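Local coordinates for protein RNA-dependent RNA Polymerase (Bombyx mori cytoplasmic polyhedrosis virus, PDB 6TZ0) that catalyses RNA-templated RNA synthesis, transcribing the viral double-stranded genome conservatively into plus strands and probably making the complementary minus strands during replication, at residues L65-V69 against V225-V229; F498-M502 against R578-Y582; N659-R663 against D695-N700; R852-T858 against D877-E883; V1076-R1080 against V1137-L1143. All blocks are in the same frame, centred on the assembly; numbering follows the deposited sequence.

Contact 1 (L65-V69 against V225-V229)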
# COMPACT_ATOMS: atom_id res chain seq x y z
N LEU A 65 -31.29 15.36 -31.04
CA LEU A 65 -30.09 16.16 -30.90
C LEU A 65 -29.32 16.12 -32.21
O LEU A 65 -29.40 15.15 -32.97
CB LEU A 65 -29.25 15.66 -29.71
CG LEU A 65 -28.14 16.50 -29.07
CD1 LEU A 65 -26.81 16.29 -29.70
CD2 LEU A 65 -28.50 17.98 -29.16
N GLN A 66 -28.60 17.21 -32.49
CA GLN A 66 -27.86 17.39 -33.74
C GLN A 66 -26.41 17.75 -33.43
O GLN A 66 -26.16 18.69 -32.67
CB GLN A 66 -28.49 18.48 -34.59
CG GLN A 66 -29.85 18.13 -35.14
CD GLN A 66 -30.50 19.29 -35.85
OE1 GLN A 66 -29.97 20.41 -35.85
NE2 GLN A 66 -31.65 19.05 -36.46
N ALA A 67 -25.47 17.03 -34.02
CA ALA A 67 -24.06 17.32 -33.84
C ALA A 67 -23.33 17.15 -35.17
O ALA A 67 -23.86 16.61 -36.14
CB ALA A 67 -23.43 16.45 -32.76
N THR A 68 -22.08 17.63 -35.19
CA THR A 68 -21.27 17.69 -36.40
C THR A 68 -19.88 17.18 -36.09
O THR A 68 -19.28 17.59 -35.09
CB THR A 68 -21.21 19.13 -36.94
OG1 THR A 68 -22.53 19.59 -37.23
CG2 THR A 68 -20.37 19.21 -38.20
N VAL A 69 -19.37 16.28 -36.94
CA VAL A 69 -18.02 15.75 -36.77
C VAL A 69 -17.02 16.86 -37.05
O VAL A 69 -16.99 17.43 -38.15
CB VAL A 69 -17.79 14.55 -37.69
CG1 VAL A 69 -16.36 14.08 -37.58
CG2 VAL A 69 -18.75 13.42 -37.36
N VAL A 225 -25.04 10.22 -31.76
CA VAL A 225 -24.84 11.66 -31.72
C VAL A 225 -24.08 12.05 -30.46
O VAL A 225 -23.23 12.96 -30.47
CB VAL A 225 -26.19 12.38 -31.81
CG1 VAL A 225 -26.00 13.81 -32.25
CG2 VAL A 225 -27.15 11.64 -32.71
N GLU A 226 -24.36 11.36 -29.36
CA GLU A 226 -23.60 11.57 -28.14
C GLU A 226 -22.16 11.08 -28.28
O GLU A 226 -21.26 11.64 -27.65
CB GLU A 226 -24.30 10.88 -26.98
CG GLU A 226 -25.58 11.56 -26.55
CD GLU A 226 -26.28 10.83 -25.44
OE1 GLU A 226 -25.88 9.68 -25.15
OE2 GLU A 226 -27.20 11.40 -24.84
N SER A 227 -21.92 10.08 -29.13
CA SER A 227 -20.55 9.68 -29.42
C SER A 227 -19.83 10.74 -30.22
O SER A 227 -18.62 10.93 -30.05
CB SER A 227 -20.52 8.36 -30.17
OG SER A 227 -21.02 8.49 -31.48
N ILE A 228 -20.55 11.45 -31.10
CA ILE A 228 -19.97 12.60 -31.80
C ILE A 228 -19.55 13.67 -30.80
O ILE A 228 -18.43 14.20 -30.88
CB ILE A 228 -20.96 13.16 -32.83
CG1 ILE A 228 -21.27 12.14 -33.89
CG2 ILE A 228 -20.40 14.40 -33.49
CD1 ILE A 228 -22.37 12.56 -34.75
N VAL A 229 -20.44 13.99 -29.86
CA VAL A 229 -20.15 15.00 -28.84
C VAL A 229 -18.95 14.60 -27.98
O VAL A 229 -18.05 15.41 -27.70
CB VAL A 229 -21.40 15.25 -27.98
CG1 VAL A 229 -21.11 16.24 -26.86
CG2 VAL A 229 -22.54 15.74 -28.83
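The methyl of A67 is the small knob of this contact, and a hollow on one flank of helix 225-229 receives it. Three branched side chains line that hollow: A67 CB lies 3.7 Å from both V225 CG1 and I228 CG2, and 4.1 Å from V229 CG2. These residues, at i, i+3 and i+4, share one helical face. With a single methyl at A67, the axes of strand 65-68 and helix 225-229 approach to 7.8 Å at 44°. Strand alternation sets which side chains of 65-68 face the helix: L65 and A67 point toward it, Q66 and T68 away, T68 OG1 turning to D54, although T68 O touches I228 CG2 at 3.7 Å. L65 fills the hollow's other end, CD1 3.6 Å from V225 CG1, and V69 CG2 reaches I228 CG2 at 4.3 Å. The segments meet by apolar fit alone, away from known ligand sites; just outside, hydrogen bonds T68 O to N232 ND2 and E226 OE1 to S60 OG add polar links between hairpin and helix.

Contact 2 (F498-M502 against R578-Y582)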
# COMPACT_ATOMS: atom_id res chain seq x y z
N PHE A 498 9.21 -2.57 10.15
CA PHE A 498 9.08 -3.09 11.50
C PHE A 498 8.87 -1.98 12.51
O PHE A 498 8.21 -2.21 13.53
CB PHE A 498 10.33 -3.90 11.84
CG PHE A 498 10.28 -4.56 13.19
CD1 PHE A 498 9.54 -5.71 13.38
CD2 PHE A 498 10.98 -4.02 14.26
CE1 PHE A 498 9.49 -6.32 14.61
CE2 PHE A 498 10.93 -4.63 15.49
CZ PHE A 498 10.19 -5.78 15.66
N LEU A 499 9.42 -0.79 12.26
CA LEU A 499 9.20 0.32 13.19
C LEU A 499 7.76 0.80 13.17
O LEU A 499 7.25 1.29 14.19
CB LEU A 499 10.14 1.47 12.88
CG LEU A 499 11.59 1.28 13.30
CD1 LEU A 499 12.41 2.47 12.86
CD2 LEU A 499 11.64 1.09 14.80
N SER A 500 7.08 0.68 12.04
CA SER A 500 5.70 1.10 11.95
C SER A 500 4.71 -0.02 12.27
O SER A 500 3.52 0.14 11.98
CB SER A 500 5.42 1.65 10.56
OG SER A 500 5.57 0.64 9.58
N PHE A 501 5.16 -1.12 12.85
CA PHE A 501 4.27 -2.26 13.02
C PHE A 501 3.47 -2.17 14.31
O PHE A 501 2.28 -2.49 14.33
CB PHE A 501 5.06 -3.56 12.95
CG PHE A 501 4.19 -4.78 12.99
CD1 PHE A 501 3.38 -5.09 11.92
CD2 PHE A 501 4.20 -5.61 14.09
CE1 PHE A 501 2.59 -6.21 11.95
CE2 PHE A 501 3.41 -6.72 14.12
CZ PHE A 501 2.60 -7.02 13.05
N MET A 502 4.11 -1.75 15.40
CA MET A 502 3.38 -1.59 16.65
C MET A 502 2.41 -0.40 16.67
O MET A 502 1.34 -0.55 17.28
CB MET A 502 4.38 -1.55 17.82
CG MET A 502 3.75 -1.53 19.21
SD MET A 502 2.70 -2.94 19.61
CE MET A 502 3.93 -4.19 19.93
N ARG A 578 9.39 -8.00 25.30
CA ARG A 578 9.98 -8.76 24.19
C ARG A 578 9.20 -8.54 22.88
O ARG A 578 8.52 -9.43 22.38
CB ARG A 578 10.08 -10.26 24.51
CG ARG A 578 11.32 -10.70 25.25
CD ARG A 578 11.29 -10.27 26.68
NE ARG A 578 12.34 -10.87 27.48
CZ ARG A 578 12.58 -10.54 28.73
NH1 ARG A 578 13.54 -11.13 29.41
NH2 ARG A 578 11.85 -9.60 29.32
N PHE A 579 9.29 -7.32 22.36
CA PHE A 579 8.72 -7.09 21.04
C PHE A 579 9.72 -7.36 19.92
O PHE A 579 9.52 -8.27 19.12
CB PHE A 579 8.14 -5.68 20.92
CG PHE A 579 7.78 -5.29 19.52
CD1 PHE A 579 6.83 -6.00 18.80
CD2 PHE A 579 8.36 -4.18 18.93
CE1 PHE A 579 6.51 -5.63 17.51
CE2 PHE A 579 8.03 -3.81 17.65
CZ PHE A 579 7.10 -4.54 16.94
N GLY A 580 10.78 -6.59 19.84
CA GLY A 580 11.73 -6.81 18.77
C GLY A 580 13.08 -7.19 19.30
O GLY A 580 13.32 -8.30 19.78
N PRO A 581 14.03 -6.26 19.17
CA PRO A 581 15.24 -6.31 19.99
C PRO A 581 15.05 -5.70 21.37
O PRO A 581 16.03 -5.60 22.12
CB PRO A 581 16.23 -5.49 19.17
CG PRO A 581 15.39 -4.53 18.44
CD PRO A 581 14.11 -5.23 18.13
N TYR A 582 13.83 -5.31 21.72
CA TYR A 582 13.54 -4.57 22.93
C TYR A 582 13.00 -5.51 24.00
O TYR A 582 12.41 -6.55 23.70
CB TYR A 582 12.51 -3.48 22.66
CG TYR A 582 12.97 -2.50 21.62
CD1 TYR A 582 13.90 -1.53 21.92
CD2 TYR A 582 12.45 -2.54 20.33
CE1 TYR A 582 14.32 -0.64 20.97
CE2 TYR A 582 12.86 -1.66 19.38
CZ TYR A 582 13.79 -0.70 19.70
OH TYR A 582 14.20 0.19 18.75
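F498, near the end of helix 494-499, brings the tip of its ring against the loop 578-582. Its CZ lies 3.5 Å from F579 CE2 and 3.6 Å from G580 CA. The F498 and F579 planes are only 8° apart with centroids at 4.7 Å, but they are slid sideways so far that the rings barely overlap. G580 has a steric reason to lack a side chain, since an ideal CB would fall 2.7 Å from F498 CE2. P581 CD adds a looser contact, 4.2 Å from F498 CE2. After the break in the helix at S500, F501 meets F579 edge to edge, its CD2 4.1 Å from F579 CE1. M502 then closes over the ring: its CE is 4.0 Å from the F579 centroid and 25° off the normal, a CH-pi contact on the face opposite F498 CZ, and its SD, at 5.3 Å from that centroid, makes a Met-aromatic contact. F579 is thus clamped between two side chains from consecutive helices. This buried aromatic cluster lies within the polymerase domain, where helix 413-422 extends it through W417 and F420, helix 464-469 borders F498 and P581, and helix 604-614 packs on M502 and F579.

Contact 3 (N659-R663 against D695-N700)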
# COMPACT_ATOMS: atom_id res chain seq x y z
N ASN A 659 -15.25 16.60 17.94
CA ASN A 659 -15.99 17.83 17.70
C ASN A 659 -17.42 17.69 18.19
O ASN A 659 -18.01 18.68 18.65
CB ASN A 659 -15.99 18.18 16.22
CG ASN A 659 -16.39 19.61 15.97
OD1 ASN A 659 -16.50 20.41 16.89
ND2 ASN A 659 -16.67 19.93 14.72
N GLU A 660 -17.99 16.49 18.09
CA GLU A 660 -19.31 16.24 18.66
C GLU A 660 -19.31 16.44 20.18
O GLU A 660 -20.18 17.13 20.73
CB GLU A 660 -19.76 14.82 18.29
CG GLU A 660 -21.16 14.45 18.71
CD GLU A 660 -21.58 13.09 18.18
OE1 GLU A 660 -20.75 12.43 17.54
OE2 GLU A 660 -22.74 12.70 18.40
N LEU A 661 -18.29 15.90 20.86
CA LEU A 661 -18.15 16.10 22.30
C LEU A 661 -17.89 17.56 22.66
O LEU A 661 -18.38 18.05 23.69
CB LEU A 661 -17.03 15.23 22.86
CG LEU A 661 -17.17 13.72 22.79
CD1 LEU A 661 -15.92 13.07 23.32
CD2 LEU A 661 -18.39 13.28 23.55
N LYS A 662 -17.11 18.26 21.84
CA LYS A 662 -16.79 19.66 22.10
C LYS A 662 -18.00 20.56 21.93
O LYS A 662 -18.20 21.49 22.72
CB LYS A 662 -15.67 20.10 21.15
CG LYS A 662 -15.19 21.52 21.30
CD LYS A 662 -14.46 21.70 22.61
CE LYS A 662 -13.72 23.03 22.64
NZ LYS A 662 -14.62 24.20 22.59
N ARG A 663 -18.83 20.29 20.93
CA ARG A 663 -20.10 21.00 20.78
C ARG A 663 -21.04 20.69 21.93
O ARG A 663 -21.80 21.57 22.35
CB ARG A 663 -20.75 20.64 19.46
CG ARG A 663 -20.12 21.27 18.26
CD ARG A 663 -20.77 20.73 17.02
NE ARG A 663 -22.21 20.93 17.00
CZ ARG A 663 -22.81 22.02 16.54
NH1 ARG A 663 -22.09 23.02 16.06
NH2 ARG A 663 -24.13 22.11 16.57
N ASP A 695 -25.19 24.10 10.88
CA ASP A 695 -24.25 24.51 11.92
C ASP A 695 -23.24 23.42 12.23
O ASP A 695 -22.03 23.68 12.32
CB ASP A 695 -25.03 24.90 13.18
CG ASP A 695 -24.18 25.64 14.21
OD1 ASP A 695 -22.99 25.92 13.96
OD2 ASP A 695 -24.71 25.93 15.30
N HIS A 696 -23.71 22.17 12.34
CA HIS A 696 -22.83 21.08 12.71
C HIS A 696 -21.88 20.71 11.57
O HIS A 696 -20.70 20.41 11.81
CB HIS A 696 -23.68 19.90 13.16
CG HIS A 696 -22.93 18.84 13.90
ND1 HIS A 696 -23.53 17.68 14.32
CD2 HIS A 696 -21.64 18.75 14.28
CE1 HIS A 696 -22.64 16.92 14.94
NE2 HIS A 696 -21.48 17.55 14.93
N ALA A 697 -22.36 20.80 10.33
CA ALA A 697 -21.49 20.51 9.19
C ALA A 697 -20.44 21.59 8.99
O ALA A 697 -19.28 21.29 8.67
CB ALA A 697 -22.34 20.34 7.93
N VAL A 698 -20.80 22.86 9.20
CA VAL A 698 -19.83 23.94 9.11
C VAL A 698 -18.80 23.84 10.23
O VAL A 698 -17.61 24.10 10.02
CB VAL A 698 -20.57 25.30 9.10
CG1 VAL A 698 -19.63 26.47 9.33
CG2 VAL A 698 -21.23 25.49 7.76
N SER A 699 -19.21 23.38 11.42
CA SER A 699 -18.26 23.21 12.51
C SER A 699 -17.28 22.07 12.24
O SER A 699 -16.09 22.18 12.57
CB SER A 699 -19.00 22.99 13.82
OG SER A 699 -19.67 21.75 13.81
N ASN A 700 -17.75 20.98 11.63
CA ASN A 700 -16.85 19.90 11.24
C ASN A 700 -15.87 20.34 10.16
O ASN A 700 -14.69 19.97 10.19
CB ASN A 700 -17.62 18.68 10.76
CG ASN A 700 -18.24 17.91 11.88
OD1 ASN A 700 -17.66 17.78 12.96
ND2 ASN A 700 -19.40 17.34 11.64
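This is a polar helix-helix contact in the catalytic polymerase domain, between helices 644-665 and 690-705, which are joined through strands 672-677 and 682-687. The short segments 659-663 and 695-700 are well separated, their axes approaching to 10.9 Å at 122°, so polar side chains, above all the long R663, span the gap. The R663 guanidinium lies flat on the imidazole of H696, with planes at 16° and centres 4.6 Å apart, and R663 CD comes within 3.5 Å of H696 CD2. At the guanidinium edge, R663 NH1 forms a long salt bridge with D695 OD1 at 3.7 Å, and its NH2 is held by the carbonyl of N669. One helical turn earlier, where the backbones come nearest (CA of N659 to CA of N700, 6.8 Å), N659 ND2 donates a hydrogen bond of 2.9 Å to N700 OD1. S699 faces the same interface, but its OG is bonded back to H696 O at 2.6 Å. H696 also meets F686, and N700 packs on E684 and F686, tying the helices to the central sheet; the side chain of N700 is about 10 Å from that of V548, which binds magnesium in another structure of this protein. The chemistry is directional: the stack and the hydrogen bond between two side-chain amides are consistent with a defined mutual orientation of the helices, while the stretched ion pair adds a weaker pull.

Contact 4 (R852-T858 against D877-E883)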
# COMPACT_ATOMS: atom_id res chain seq x y z
N ARG A 852 -30.70 -27.13 -32.74
CA ARG A 852 -30.71 -28.57 -32.59
C ARG A 852 -31.02 -29.21 -33.94
O ARG A 852 -31.10 -28.54 -34.96
CB ARG A 852 -31.72 -28.98 -31.52
CG ARG A 852 -31.44 -28.43 -30.14
CD ARG A 852 -32.44 -28.97 -29.14
NE ARG A 852 -32.22 -28.46 -27.80
CZ ARG A 852 -32.86 -27.40 -27.30
NH1 ARG A 852 -33.76 -26.77 -28.04
NH2 ARG A 852 -32.61 -26.99 -26.07
N ARG A 853 -31.20 -30.52 -33.94
CA ARG A 853 -31.57 -31.23 -35.15
C ARG A 853 -33.02 -30.97 -35.58
O ARG A 853 -33.37 -31.14 -36.75
CB ARG A 853 -31.36 -32.74 -34.99
CG ARG A 853 -29.90 -33.17 -35.00
CD ARG A 853 -29.78 -34.65 -35.33
NE ARG A 853 -28.38 -35.08 -35.36
CZ ARG A 853 -27.58 -34.94 -36.41
NH1 ARG A 853 -28.02 -34.36 -37.51
NH2 ARG A 853 -26.33 -35.37 -36.34
N ASP A 854 -33.86 -30.55 -34.64
CA ASP A 854 -35.28 -30.41 -34.89
C ASP A 854 -35.67 -29.03 -35.40
O ASP A 854 -36.83 -28.83 -35.79
CB ASP A 854 -36.06 -30.71 -33.61
CG ASP A 854 -35.88 -32.13 -33.15
OD1 ASP A 854 -35.63 -33.00 -34.02
OD2 ASP A 854 -35.99 -32.38 -31.93
N GLY A 855 -34.75 -28.07 -35.40
CA GLY A 855 -35.08 -26.70 -35.68
C GLY A 855 -35.30 -25.86 -34.44
O GLY A 855 -35.42 -24.63 -34.56
N THR A 856 -35.36 -26.48 -33.27
CA THR A 856 -35.43 -25.73 -32.03
C THR A 856 -34.05 -25.20 -31.67
O THR A 856 -33.02 -25.65 -32.17
CB THR A 856 -35.98 -26.59 -30.90
OG1 THR A 856 -35.13 -27.73 -30.71
CG2 THR A 856 -37.38 -27.06 -31.22
N PHE A 857 -34.04 -24.22 -30.77
CA PHE A 857 -32.83 -23.54 -30.37
C PHE A 857 -32.61 -23.68 -28.88
O PHE A 857 -33.57 -23.78 -28.10
CB PHE A 857 -32.90 -22.06 -30.75
CG PHE A 857 -32.79 -21.81 -32.22
CD1 PHE A 857 -31.55 -21.64 -32.81
CD2 PHE A 857 -33.92 -21.80 -33.02
CE1 PHE A 857 -31.45 -21.43 -34.16
CE2 PHE A 857 -33.82 -21.59 -34.37
CZ PHE A 857 -32.58 -21.40 -34.95
N THR A 858 -31.35 -23.70 -28.47
CA THR A 858 -31.02 -23.57 -27.07
C THR A 858 -31.24 -22.13 -26.61
O THR A 858 -31.57 -21.24 -27.39
CB THR A 858 -29.58 -24.01 -26.81
OG1 THR A 858 -28.68 -23.13 -27.49
CG2 THR A 858 -29.35 -25.42 -27.29
N ASP A 877 -27.61 -30.02 -23.95
CA ASP A 877 -28.69 -29.18 -24.45
C ASP A 877 -28.69 -29.12 -25.97
O ASP A 877 -29.76 -29.09 -26.59
CB ASP A 877 -28.57 -27.78 -23.84
CG ASP A 877 -29.84 -26.96 -23.99
OD1 ASP A 877 -30.86 -27.48 -24.48
OD2 ASP A 877 -29.81 -25.76 -23.62
N VAL A 878 -27.50 -29.10 -26.59
CA VAL A 878 -27.43 -29.16 -28.05
C VAL A 878 -27.89 -30.54 -28.55
O VAL A 878 -28.51 -30.65 -29.62
CB VAL A 878 -26.01 -28.78 -28.51
CG1 VAL A 878 -25.81 -28.98 -29.99
CG2 VAL A 878 -25.74 -27.33 -28.19
N SER A 879 -27.68 -31.59 -27.76
CA SER A 879 -28.05 -32.95 -28.12
C SER A 879 -29.54 -33.27 -27.91
O SER A 879 -29.88 -34.46 -27.89
CB SER A 879 -27.20 -33.94 -27.32
OG SER A 879 -25.83 -33.80 -27.62
N ASN A 880 -30.40 -32.25 -27.78
CA ASN A 880 -31.85 -32.37 -27.63
C ASN A 880 -32.21 -33.21 -26.40
O ASN A 880 -32.67 -34.34 -26.47
CB ASN A 880 -32.53 -32.91 -28.89
CG ASN A 880 -34.02 -32.62 -28.92
OD1 ASN A 880 -34.57 -32.03 -27.99
ND2 ASN A 880 -34.67 -33.01 -30.01
N ILE A 881 -31.92 -32.59 -25.25
CA ILE A 881 -32.01 -33.23 -23.95
C ILE A 881 -33.44 -33.66 -23.61
O ILE A 881 -33.66 -34.65 -22.91
CB ILE A 881 -31.40 -32.27 -22.91
CG1 ILE A 881 -31.35 -32.84 -21.50
CG2 ILE A 881 -32.06 -30.91 -22.97
CD1 ILE A 881 -30.46 -32.02 -20.64
N ARG A 882 -34.44 -32.94 -24.13
CA ARG A 882 -35.83 -33.35 -23.96
C ARG A 882 -36.11 -34.65 -24.71
O ARG A 882 -36.74 -35.57 -24.17
CB ARG A 882 -36.75 -32.22 -24.44
CG ARG A 882 -38.24 -32.33 -24.15
CD ARG A 882 -39.01 -32.96 -25.31
NE ARG A 882 -38.76 -32.28 -26.58
CZ ARG A 882 -38.96 -32.83 -27.77
NH1 ARG A 882 -39.41 -34.08 -27.86
NH2 ARG A 882 -38.71 -32.15 -28.87
N GLU A 883 -35.65 -34.73 -25.96
CA GLU A 883 -35.75 -35.98 -26.71
C GLU A 883 -34.91 -37.07 -26.07
O GLU A 883 -35.31 -38.23 -26.03
CB GLU A 883 -35.34 -35.77 -28.16
CG GLU A 883 -35.50 -36.99 -29.03
CD GLU A 883 -35.12 -36.75 -30.47
OE1 GLU A 883 -34.71 -35.61 -30.79
OE2 GLU A 883 -35.21 -37.70 -31.27
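Charged hydrogen bonding dominates this contact, and R852 supplies nearly all of it. Its NE donates to D877 O at 2.8 Å, while its NH2 makes a very short hydrogen bond of 2.4 Å to D877 OD1, part of a salt bridge lying near the guanidinium plane. The remaining nitrogen, R852 NH1, turns back on its own loop to T856 OG1 at 3.2 Å and, weakly, to F857 O at 3.0 Å. One guanidinium therefore braces the turn and joins it to the end of helix 873-878. That turn is closed by R852 N to T856 O at 2.8 Å and passes through G855, whose positive phi of 96° suits glycine. D854 OD2 lies 2.4 Å from ND2 of N880, the N-cap residue of the next helix. Electrostatically, D854 OD2 is 3.7 Å from the like-charged E883 OE1, with R882 NH2 4.1 Å away, beyond salt-bridge range. Apolar contact is slight, T858 CG2 meeting V878 CG2 at 4.2 Å. The loop before strand 867-868 is thus laid along the junction of helices 873-878 and 881-886; helix 894-899 flanks it, L896 touching both R853 and V878, and R853 is paired with D893.

Contact 5 (V1076-R1080 against V1137-L1143)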
# COMPACT_ATOMS: atom_id res chain seq x y z
N VAL A 1076 -26.89 -27.52 0.64
CA VAL A 1076 -26.66 -26.83 -0.63
C VAL A 1076 -25.18 -26.71 -0.91
O VAL A 1076 -24.68 -27.17 -1.95
CB VAL A 1076 -27.33 -25.44 -0.62
CG1 VAL A 1076 -26.96 -24.69 -1.89
CG2 VAL A 1076 -28.81 -25.55 -0.51
N ALA A 1077 -24.45 -26.10 0.03
CA ALA A 1077 -23.04 -25.79 -0.19
C ALA A 1077 -22.18 -27.03 -0.16
O ALA A 1077 -21.03 -27.00 -0.60
CB ALA A 1077 -22.56 -24.78 0.86
N SER A 1078 -22.71 -28.14 0.36
CA SER A 1078 -21.99 -29.41 0.29
C SER A 1078 -21.87 -29.89 -1.14
O SER A 1078 -20.77 -30.07 -1.66
CB SER A 1078 -22.70 -30.45 1.14
OG SER A 1078 -23.95 -30.79 0.57
N ILE A 1079 -23.01 -30.10 -1.80
CA ILE A 1079 -22.96 -30.62 -3.16
C ILE A 1079 -22.54 -29.53 -4.14
O ILE A 1079 -22.13 -29.84 -5.26
CB ILE A 1079 -24.31 -31.28 -3.53
CG1 ILE A 1079 -25.47 -30.29 -3.53
CG2 ILE A 1079 -24.62 -32.41 -2.57
CD1 ILE A 1079 -25.89 -29.84 -4.91
N ARG A 1080 -22.62 -28.26 -3.75
CA ARG A 1080 -22.02 -27.22 -4.58
C ARG A 1080 -20.52 -27.12 -4.34
O ARG A 1080 -19.72 -27.41 -5.23
CB ARG A 1080 -22.72 -25.88 -4.31
CG ARG A 1080 -22.21 -24.69 -5.11
CD ARG A 1080 -21.34 -23.74 -4.31
NE ARG A 1080 -20.98 -22.56 -5.09
CZ ARG A 1080 -21.73 -21.47 -5.16
NH1 ARG A 1080 -22.88 -21.41 -4.51
NH2 ARG A 1080 -21.34 -20.44 -5.90
N VAL A 1137 -23.50 -37.28 -4.95
CA VAL A 1137 -23.92 -36.27 -5.91
C VAL A 1137 -23.25 -34.95 -5.57
O VAL A 1137 -22.99 -34.64 -4.40
CB VAL A 1137 -25.46 -36.15 -5.95
CG1 VAL A 1137 -26.09 -37.47 -6.36
CG2 VAL A 1137 -26.03 -35.68 -4.64
N GLU A 1138 -22.94 -34.18 -6.60
CA GLU A 1138 -22.24 -32.90 -6.48
C GLU A 1138 -22.43 -32.15 -7.78
O GLU A 1138 -22.58 -32.76 -8.84
CB GLU A 1138 -20.75 -33.11 -6.16
CG GLU A 1138 -19.97 -33.86 -7.22
CD GLU A 1138 -18.55 -34.15 -6.80
OE1 GLU A 1138 -18.17 -33.80 -5.66
OE2 GLU A 1138 -17.80 -34.73 -7.62
N TYR A 1139 -22.45 -30.82 -7.70
CA TYR A 1139 -22.87 -30.18 -8.94
C TYR A 1139 -21.95 -29.07 -9.44
O TYR A 1139 -21.78 -28.94 -10.65
CB TYR A 1139 -24.30 -29.66 -8.78
CG TYR A 1139 -24.96 -29.45 -10.10
CD1 TYR A 1139 -25.27 -30.53 -10.90
CD2 TYR A 1139 -25.28 -28.17 -10.55
CE1 TYR A 1139 -25.85 -30.36 -12.12
CE2 TYR A 1139 -25.88 -28.00 -11.77
CZ TYR A 1139 -26.16 -29.09 -12.55
OH TYR A 1139 -26.76 -28.93 -13.76
N HIS A 1140 -21.35 -28.28 -8.53
CA HIS A 1140 -20.21 -27.39 -8.81
C HIS A 1140 -20.54 -26.30 -9.84
O HIS A 1140 -20.07 -26.33 -10.98
CB HIS A 1140 -18.98 -28.18 -9.25
CG HIS A 1140 -18.38 -29.03 -8.17
ND1 HIS A 1140 -18.78 -30.32 -7.93
CD2 HIS A 1140 -17.39 -28.77 -7.28
CE1 HIS A 1140 -18.07 -30.83 -6.94
NE2 HIS A 1140 -17.22 -29.90 -6.52
N TYR A 1141 -21.37 -25.36 -9.43
CA TYR A 1141 -21.53 -24.13 -10.19
C TYR A 1141 -20.76 -22.98 -9.53
O TYR A 1141 -20.36 -23.06 -8.37
CB TYR A 1141 -23.01 -23.76 -10.33
CG TYR A 1141 -23.74 -23.47 -9.03
CD1 TYR A 1141 -24.35 -24.49 -8.31
CD2 TYR A 1141 -23.87 -22.17 -8.56
CE1 TYR A 1141 -25.03 -24.22 -7.14
CE2 TYR A 1141 -24.55 -21.90 -7.40
CZ TYR A 1141 -25.12 -22.93 -6.69
OH TYR A 1141 -25.80 -22.67 -5.53
N VAL A 1142 -20.53 -21.92 -10.31
CA VAL A 1142 -19.80 -20.73 -9.86
C VAL A 1142 -20.57 -19.49 -10.29
O VAL A 1142 -20.83 -19.30 -11.48
CB VAL A 1142 -18.37 -20.68 -10.41
CG1 VAL A 1142 -17.71 -19.37 -10.05
CG2 VAL A 1142 -17.52 -21.82 -9.88
N LEU A 1143 -20.94 -18.64 -9.32
CA LEU A 1143 -21.39 -17.28 -9.58
C LEU A 1143 -20.42 -16.29 -8.94
O LEU A 1143 -19.36 -16.67 -8.44
CB LEU A 1143 -22.81 -17.03 -9.06
CG LEU A 1143 -24.03 -17.44 -9.89
CD1 LEU A 1143 -23.89 -16.97 -11.33
CD2 LEU A 1143 -24.32 -18.90 -9.82
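R1080 lays its side chain across one face of the Y1141 ring. Its CG stands 3.8 Å from the ring centroid, 24° off the normal, as a CH-pi contact, and its CZ lies 4.2 Å from the same centroid, 34° off, giving an off-centre cation-pi interaction. The backbones meet at I1079, the residue before R1080: Y1139 N donates to I1079 O at 2.6 Å with an N-H...O angle of 160°, and E1138 CA makes a CA-H...O contact with that same I1079 O at 3.3 Å. An extended chain thus crosses the C-terminal end of helix 1074-1080 in the polymerase's C-terminal region, and leads into the short strand 1141-1142, which pairs antiparallel with 867-868. I1079 CG2 also packs against V1137 CG2 at 4.1 Å, and I1079 CD1 against Y1139 CB at 4.2 Å. Helix 1174-1188 backs this apolar side, with I1180 touching both I1079 and Y1141, while F1181 meets the Y1139 ring edge-to-face and Y1139 OH bonds to Y1022 OH.

From the N terminus the five contacts follow in series, each closing its own loop before the next opens; none nests in or crosses another. Contact 1 closes a loop of 155 residues, bringing hairpin and helix together in the N-terminal region. Contacts 2 and 3 close loops of 75 and 31 residues in the polymerase domain, their centres 38 Å apart. Contact 4 makes the shortest closure, 18 residues, and contact 5 spans 56 within the C-terminal region. These last two are closest, with nearest atoms about 8 Å apart, and strand 867-868, inside the loop of contact 4, pairs with strand 1141-1142 of contact 5. Contacts 2 and 4 lie on opposite sides of the chain's centre.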